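Local coordinates for copper-containing nitrite reductase (Thermus scotoductus, PDB 6HBE), which reduces nitrite to nitric oxide as a copper-containing homotrimer of the denitrification pathway, probably taking its electrons from a cytochrome c, at the copper (II) ion site. Coordinates in Å, arbitrary orientation; residue numbers count along the deposited sequence, not the author numbering.

Sites 1 and 2 are two cupredoxin-type copper centres of the same chain, the C-alpha atoms of their residues centred about 14 Å apart. Site 1 belongs to the C-terminal plastocyanin-like domain that makes this a three-domain enzyme, site 2 to the N-terminal multicopper-oxidase domain. The 3-10 helix 384-386 joins them: Gly384 lies beside a copper-bound histidine of site 1, while the next residue, Glu385, reaches into site 2. At such a spacing electrons could plausibly pass between the two coppers and on to the catalytic copper, a route the structure alone does not prove.

Site 1: the copper (II) ion site. Residues 377, 384, 387, 389-391, 428, 430-431, 434. With CU (copper (II) ion), chain B.
The thiolate sulfur SG of Cys428 is gripped three times: by the copper ion and by two backbone N-H groups. SG lies 2.2 Å from CU, the short bond typical of a type 1 cupredoxin centre. Asp391 N donates to SG across 3.6 Å, and His431 N reaches the same SG at 3.5 Å, both along nearly straight lines. These N-H groups probably draw charge from the soft sulfur and so tune the copper potential. Cys428 directly follows strand 422-427, and SG, anti to the backbone N (chi1 179°), points to the copper.

Two histidines complete a nearly flat triangle, with an angle of 105° between them at copper and wider angles to the cysteine. His390 and His431 each give ND1, at 2.0 Å from CU; both rings hang anti to the carbonyl carbon. Imidazole suits the place because one nitrogen can bind metal while the other meets the protein. His390 NE2 donates to Asp377 OD2 at 2.8 Å (165° at H), the acceptor lying close to the ring plane and using its anti lone pair. This carboxylate fixes the ring's rotation and may make its metal-bound nitrogen a better donor. The NE2 of His431 has softer support, weak bent bonds to the carbonyl oxygens of Gly384 and Thr387, while Ile430 CG2 packs towards the rim of one ring face. Within the Thr387-Arg389 segment, Arg389 N donates to the Thr387 hydroxyl OG1, steadying the chain just before His390.

Met434 SD lies 3.0 Å from CU in the axial position, a long contact rather than a firm bond; a soft, neutral thioether suits such a weak ligand and would tend to favour the reduced ion. The chain bends at chi3, and the terminal methyl CE of Met434 rests 3.4 Å above one face of the His390 ring, offset towards its rim.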
loop_
_atom_site.group_PDB
_atom_site.type_symbol
_atom_site.label_atom_id
_atom_site.label_comp_id
_atom_site.label_asym_id
_atom_site.label_seq_id
_atom_site.Cartn_x
_atom_site.Cartn_y
_atom_site.Cartn_z
ATOM N N ASP A 377 12.118 5.019 -14.884
ATOM C CA ASP A 377 10.866 5.671 -15.341
ATOM C C ASP A 377 10.429 4.977 -16.646
ATOM O O ASP A 377 11.269 4.481 -17.408
ATOM C CB ASP A 377 10.992 7.210 -15.482
ATOM C CG ASP A 377 10.871 7.969 -14.123
ATOM O OD1 ASP A 377 10.181 7.505 -13.193
ATOM O OD2 ASP A 377 11.449 9.056 -13.971
ATOM N N GLY A 384 10.894 17.072 -22.721
ATOM C CA GLY A 384 10.912 18.002 -21.591
ATOM C C GLY A 384 10.165 17.460 -20.376
ATOM O O GLY A 384 10.306 16.277 -20.028
ATOM N N THR A 387 8.148 14.059 -20.697
ATOM C CA THR A 387 8.814 12.753 -20.846
ATOM C C THR A 387 9.460 12.278 -19.548
ATOM O O THR A 387 9.820 13.081 -18.706
ATOM C CB THR A 387 9.904 12.777 -21.954
ATOM O OG1 THR A 387 10.222 11.434 -22.361
ATOM C CG2 THR A 387 11.200 13.466 -21.489
ATOM N N ARG A 389 12.138 10.133 -20.060
ATOM C CA ARG A 389 13.572 10.000 -20.467
ATOM C C ARG A 389 14.494 10.888 -19.608
ATOM O O ARG A 389 14.079 11.970 -19.186
ATOM C CB ARG A 389 13.751 10.365 -21.950
ATOM C CG ARG A 389 13.190 9.348 -22.935
ATOM C CD ARG A 389 13.710 9.522 -24.369
ATOM N NE ARG A 389 13.784 10.945 -24.649
ATOM C CZ ARG A 389 12.770 11.731 -25.026
ATOM N NH1 ARG A 389 12.991 13.041 -25.209
ATOM N NH2 ARG A 389 11.554 11.240 -25.277
ATOM N N HIS A 390 15.736 10.439 -19.361
ATOM C CA HIS A 390 16.702 11.160 -18.517
ATOM C C HIS A 390 18.139 10.916 -18.970
ATOM O O HIS A 390 18.452 9.868 -19.560
ATOM C CB HIS A 390 16.699 10.710 -17.051
ATOM C CG HIS A 390 15.370 10.775 -16.391
ATOM N ND1 HIS A 390 14.783 11.971 -16.053
ATOM C CD2 HIS A 390 14.531 9.803 -15.976
ATOM C CE1 HIS A 390 13.606 11.733 -15.499
ATOM N NE2 HIS A 390 13.431 10.427 -15.431
ATOM N N ASP A 391 18.992 11.866 -18.612
ATOM C CA ASP A 391 20.451 11.689 -18.703
ATOM C C ASP A 391 21.080 12.093 -17.376
ATOM O O ASP A 391 20.378 12.468 -16.408
ATOM C CB ASP A 391 21.017 12.452 -19.911
ATOM C CG ASP A 391 20.822 13.960 -19.826
ATOM O OD1 ASP A 391 20.636 14.513 -18.715
ATOM O OD2 ASP A 391 20.896 14.606 -20.895
ATOM N N CYS A 428 20.172 16.110 -14.499
ATOM C CA CYS A 428 19.548 15.747 -15.763
ATOM C C CYS A 428 19.360 17.003 -16.616
ATOM O O CYS A 428 18.773 17.988 -16.135
ATOM C CB CYS A 428 18.180 15.094 -15.518
ATOM S SG CYS A 428 17.324 14.631 -17.041
ATOM N N ILE A 430 17.412 17.351 -19.183
ATOM C CA ILE A 430 16.002 17.447 -19.567
ATOM C C ILE A 430 15.176 18.052 -18.422
ATOM O O ILE A 430 14.334 18.902 -18.685
ATOM C CB ILE A 430 15.417 16.074 -19.992
ATOM C CG1 ILE A 430 16.174 15.497 -21.193
ATOM C CG2 ILE A 430 13.942 16.183 -20.387
ATOM C CD1 ILE A 430 15.850 14.033 -21.462
ATOM N N HIS A 431 15.424 17.592 -17.186
ATOM C CA HIS A 431 14.769 18.072 -15.962
ATOM C C HIS A 431 15.827 18.633 -14.982
ATOM O O HIS A 431 16.319 17.916 -14.099
ATOM C CB HIS A 431 13.989 16.911 -15.301
ATOM C CG HIS A 431 13.178 16.098 -16.258
ATOM N ND1 HIS A 431 13.583 14.858 -16.713
ATOM C CD2 HIS A 431 11.968 16.333 -16.823
ATOM C CE1 HIS A 431 12.673 14.382 -17.539
ATOM N NE2 HIS A 431 11.682 15.255 -17.618
ATOM N N MET A 434 16.563 17.855 -11.134
ATOM C CA MET A 434 17.086 16.550 -10.690
ATOM C C MET A 434 18.575 16.707 -10.431
ATOM O O MET A 434 19.265 17.248 -11.293
ATOM C CB MET A 434 16.894 15.472 -11.758
ATOM C CG MET A 434 15.444 15.198 -12.094
ATOM S SD MET A 434 15.170 13.959 -13.392
ATOM C CE MET A 434 16.173 12.574 -12.932
HETATM CU CU CU B . 15.320 13.877 -16.383
#

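Site 2: the copper (II) ion site. Residues 45, 71, 74-76, 115, 117, 125, 130, 385. With CU (copper (II) ion), chain C.
Cys115 holds SG anti to the backbone N (chi1 -167°), while His75 and His125 both set CG anti to the carbonyl carbon, so thiolate and rings converge on one copper. Gln130 extends straight beyond CG (chi2 180°) and delivers its amide oxygen as the fourth ligand of a near-tetrahedral type 1 centre. OE1 of Gln130 lies 2.0 Å from CU, and the thiolate SG of Cys115 is 2.2 Å from CU. A neutral but hard amide oxygen would tend to favour the oxidised ion. Its other branch is held too: Gln130 NE2 donates to the carbonyl O of Ser45 at 3.2 Å, in the amide's own plane but above the carbonyl plane of the acceptor, which helps to set the amide with its oxygen towards the metal.

Both imidazoles bind through ND1 and are steadied at NE2 by acids. His75 NE2 meets Asp71 OD2 at 2.9 Å, almost straight and on the anti lone pair. His125 NE2 finds Glu385 OE1 at 2.8 Å, in the ring plane but from above the carboxylate plane. Either carboxylate may enrich its ring electronically. Pro117 CG sits 3.8 Å over the centre of the His125 ring, a rigid ring that probably limits its tilt.

Cys115 directly follows strand 109-114, His125 lies in helix 120-126, Gln130 precedes strand 131-137, and Glu385 comes from the C-terminal domain, so its bond probably helps to dock that domain here.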
loop_
_atom_site.group_PDB
_atom_site.type_symbol
_atom_site.label_atom_id
_atom_site.label_comp_id
_atom_site.label_asym_id
_atom_site.label_seq_id
_atom_site.Cartn_x
_atom_site.Cartn_y
_atom_site.Cartn_z
ATOM N N SER A 45 4.512 24.482 -6.613
ATOM C CA SER A 45 3.219 24.975 -6.094
ATOM C C SER A 45 2.409 25.747 -7.109
ATOM O O SER A 45 2.895 26.088 -8.194
ATOM C CB SER A 45 3.438 25.870 -4.872
ATOM O OG SER A 45 3.835 27.186 -5.256
ATOM N N ASP A 71 7.687 29.940 -13.432
ATOM C CA ASP A 71 8.850 29.088 -13.167
ATOM C C ASP A 71 9.781 28.983 -14.401
ATOM O O ASP A 71 9.486 29.550 -15.452
ATOM C CB ASP A 71 8.341 27.691 -12.732
ATOM C CG ASP A 71 9.342 26.911 -11.887
ATOM O OD1 ASP A 71 10.413 27.453 -11.532
ATOM O OD2 ASP A 71 9.055 25.726 -11.577
ATOM N N THR A 74 8.348 23.847 -17.690
ATOM C CA THR A 74 6.960 23.742 -18.150
ATOM C C THR A 74 6.032 23.226 -17.041
ATOM O O THR A 74 6.428 22.384 -16.240
ATOM C CB THR A 74 6.875 22.809 -19.387
ATOM O OG1 THR A 74 7.615 23.388 -20.476
ATOM C CG2 THR A 74 5.457 22.578 -19.857
ATOM N N HIS A 75 4.828 23.784 -16.994
ATOM C CA HIS A 75 3.771 23.395 -16.057
ATOM C C HIS A 75 2.444 23.324 -16.844
ATOM O O HIS A 75 2.443 23.292 -18.079
ATOM C CB HIS A 75 3.709 24.380 -14.883
ATOM C CG HIS A 75 4.890 24.298 -13.970
ATOM N ND1 HIS A 75 5.127 23.208 -13.167
ATOM C CD2 HIS A 75 5.910 25.159 -13.741
ATOM C CE1 HIS A 75 6.237 23.401 -12.473
ATOM N NE2 HIS A 75 6.722 24.584 -12.792
ATOM N N GLY A 76 1.316 23.226 -16.146
ATOM C CA GLY A 76 0.035 23.139 -16.775
ATOM C C GLY A 76 -1.043 23.004 -15.724
ATOM O O GLY A 76 -0.784 23.207 -14.541
ATOM N N CYS A 115 -1.312 20.139 -11.265
ATOM C CA CYS A 115 -0.490 20.425 -12.452
ATOM C C CYS A 115 -0.646 19.303 -13.505
ATOM O O CYS A 115 -0.833 18.110 -13.171
ATOM C CB CYS A 115 0.972 20.638 -12.056
ATOM S SG CYS A 115 1.937 21.373 -13.414
ATOM N N PRO A 117 1.505 19.227 -16.944
ATOM C CA PRO A 117 2.317 19.535 -18.128
ATOM C C PRO A 117 1.953 18.643 -19.322
ATOM O O PRO A 117 1.984 19.111 -20.463
ATOM C CB PRO A 117 3.759 19.258 -17.671
ATOM C CG PRO A 117 3.687 18.973 -16.192
ATOM C CD PRO A 117 2.283 18.560 -15.894
ATOM N N HIS A 125 4.926 16.000 -11.274
ATOM C CA HIS A 125 4.683 17.317 -10.664
ATOM C C HIS A 125 3.635 17.297 -9.560
ATOM O O HIS A 125 3.797 17.982 -8.534
ATOM C CB HIS A 125 4.273 18.360 -11.710
ATOM C CG HIS A 125 5.382 18.803 -12.606
ATOM N ND1 HIS A 125 5.487 20.105 -13.055
ATOM C CD2 HIS A 125 6.409 18.120 -13.166
ATOM C CE1 HIS A 125 6.565 20.209 -13.820
ATOM N NE2 HIS A 125 7.120 19.014 -13.927
ATOM N N GLN A 130 1.815 20.264 -6.277
ATOM C CA GLN A 130 1.000 21.125 -7.110
ATOM C C GLN A 130 -0.427 20.575 -7.191
ATOM O O GLN A 130 -0.769 19.891 -8.143
ATOM C CB GLN A 130 1.587 21.282 -8.519
ATOM C CG GLN A 130 2.583 22.405 -8.669
ATOM C CD GLN A 130 3.194 22.573 -10.076
ATOM O OE1 GLN A 130 3.623 21.614 -10.810
ATOM N NE2 GLN A 130 3.271 23.844 -10.464
ATOM N N GLU A 385 9.322 18.300 -19.763
ATOM C CA GLU A 385 8.557 17.871 -18.580
ATOM C C GLU A 385 7.469 16.842 -18.896
ATOM O O GLU A 385 6.913 16.256 -17.963
ATOM C CB GLU A 385 7.939 19.083 -17.856
ATOM C CG GLU A 385 8.969 20.048 -17.280
ATOM C CD GLU A 385 9.916 19.418 -16.261
ATOM O OE1 GLU A 385 9.463 18.638 -15.361
ATOM O OE2 GLU A 385 11.125 19.746 -16.327
HETATM CU CU CU C . 4.030 21.518 -12.807
#